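Local coordinates for terminal oxygenase component of carbazole 1,9a-dioxygenase (Nocardioides aromaticivorans, PDB 3GCF), which is the terminal oxygenase component of carbazole 1,9a-dioxygenase, a Rieske nonheme iron enzyme that probably takes electrons from a ferredoxin to dioxygenate carbazole, at residues K315-E318 and V319-E322. Sequence-based numbering, arbitrary orientation.
Sequences KTFE and VEFE
Phe317 carries its ring anti to the backbone N (chi1 179°), while Glu320 sets CG between its own N and carbonyl carbon (chi1 39°), and these two choices bring ring and carboxylate together within one alpha-helix, 311-331. The Glu320 chain runs extended beyond CG and reaches back along the preceding turn. Its CG lies close over the backbone, 2.9 Å from Thr316 O, the same oxygen that accepts a hydrogen bond from Glu320 N, 3.0 Å away. Farther out, Glu320 OE2 arrives at the edge of the Phe317 ring, near its plane, 3.9 Å from CD1, with carboxylate and ring planes 81° apart. OE2 also forms a salt bridge with Arg306 NH2 and accepts a hydrogen bond from Trp325 NE1, so two polar partners hold it beside the ring edge. With an alanine here in place of Glu320, Arg306 would probably lose this counter-charge and Trp325 NE1 its acceptor. Phe317 and Phe321, one turn apart, are both buried and lay the helix on strands 164-173 and 298-307, touching Leu167 and Leu304, at the edge of the sheet in the catalytic domain. One residue on from Phe317, Glu318 OE1 and Lys315 NZ form a salt bridge whose hydrogen bond is weak, at 3.3 Å. Val319 packs its CG2 against the turn before it, 3.2 Å from Lys315 O, the oxygen that accepts the Val319 N-H.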
loop_
_atom_site.group_PDB
_atom_site.type_symbol
_atom_site.label_atom_id
_atom_site.label_comp_id
_atom_site.label_asym_id
_atom_site.label_seq_id
_atom_site.Cartn_x
_atom_site.Cartn_y
_atom_site.Cartn_z
ATOM N N LYS A 315 -31.395 26.435 20.838
ATOM C CA LYS A 315 -30.223 27.303 20.791
ATOM C C LYS A 315 -29.242 27.013 21.913
ATOM O O LYS A 315 -28.034 26.997 21.697
ATOM C CB LYS A 315 -30.643 28.776 20.839
ATOM C CG LYS A 315 -30.706 29.417 19.468
ATOM C CD LYS A 315 -31.493 28.541 18.500
ATOM C CE LYS A 315 -31.120 28.826 17.057
ATOM N NZ LYS A 315 -31.712 27.805 16.142
ATOM N N THR A 316 -29.764 26.784 23.112
ATOM C CA THR A 316 -28.922 26.490 24.261
ATOM C C THR A 316 -28.177 25.177 24.028
ATOM O O THR A 316 -27.003 25.062 24.366
ATOM C CB THR A 316 -29.767 26.400 25.547
ATOM O OG1 THR A 316 -30.367 27.676 25.800
ATOM C CG2 THR A 316 -28.908 26.004 26.743
ATOM N N PHE A 317 -28.861 24.194 23.443
ATOM C CA PHE A 317 -28.244 22.902 23.155
ATOM C C PHE A 317 -27.144 23.069 22.106
ATOM O O PHE A 317 -26.021 22.597 22.288
ATOM C CB PHE A 317 -29.303 21.909 22.660
ATOM C CG PHE A 317 -28.755 20.543 22.316
ATOM C CD1 PHE A 317 -27.730 19.971 23.069
ATOM C CD2 PHE A 317 -29.289 19.817 21.253
ATOM C CE1 PHE A 317 -27.245 18.694 22.764
ATOM C CE2 PHE A 317 -28.818 18.548 20.939
ATOM C CZ PHE A 317 -27.791 17.981 21.698
ATOM N N GLU A 318 -27.462 23.753 21.013
ATOM C CA GLU A 318 -26.480 23.969 19.961
ATOM C C GLU A 318 -25.234 24.659 20.508
ATOM O O GLU A 318 -24.118 24.328 20.115
ATOM C CB GLU A 318 -27.088 24.794 18.826
ATOM C CG GLU A 318 -28.359 24.188 18.269
ATOM C CD GLU A 318 -28.962 25.001 17.141
ATOM O OE1 GLU A 318 -29.038 26.241 17.274
ATOM O OE2 GLU A 318 -29.371 24.395 16.125
ATOM N N VAL A 319 -25.420 25.610 21.421
ATOM C CA VAL A 319 -24.284 26.316 22.013
ATOM C C VAL A 319 -23.430 25.399 22.891
ATOM O O VAL A 319 -22.205 25.404 22.777
ATOM C CB VAL A 319 -24.741 27.535 22.855
ATOM C CG1 VAL A 319 -23.556 28.111 23.634
ATOM C CG2 VAL A 319 -25.325 28.610 21.933
ATOM N N GLU A 320 -24.053 24.612 23.767
ATOM C CA GLU A 320 -23.253 23.725 24.605
ATOM C C GLU A 320 -22.629 22.585 23.803
ATOM O O GLU A 320 -21.591 22.048 24.190
ATOM C CB GLU A 320 -24.056 23.183 25.797
ATOM C CG GLU A 320 -25.494 22.825 25.520
ATOM C CD GLU A 320 -26.215 22.333 26.769
ATOM O OE1 GLU A 320 -26.075 22.978 27.837
ATOM O OE2 GLU A 320 -26.924 21.306 26.678
ATOM N N PHE A 321 -23.246 22.219 22.681
ATOM C CA PHE A 321 -22.684 21.172 21.840
ATOM C C PHE A 321 -21.344 21.679 21.303
ATOM O O PHE A 321 -20.332 20.978 21.359
ATOM C CB PHE A 321 -23.609 20.859 20.664
ATOM C CG PHE A 321 -23.126 19.725 19.800
ATOM C CD1 PHE A 321 -23.261 18.407 20.221
ATOM C CD2 PHE A 321 -22.524 19.978 18.568
ATOM C CE1 PHE A 321 -22.808 17.351 19.432
ATOM C CE2 PHE A 321 -22.065 18.930 17.768
ATOM C CZ PHE A 321 -22.208 17.612 18.200
ATOM N N GLU A 322 -21.350 22.911 20.800
ATOM C CA GLU A 322 -20.157 23.548 20.241
ATOM C C GLU A 322 -19.077 23.848 21.279
ATOM O O GLU A 322 -17.889 23.658 21.030
ATOM C CB GLU A 322 -20.563 24.847 19.544
ATOM C CG GLU A 322 -19.412 25.763 19.125
ATOM C CD GLU A 322 -18.525 25.153 18.062
ATOM O OE1 GLU A 322 -19.062 24.574 17.092
ATOM O OE2 GLU A 322 -17.285 25.263 18.188
#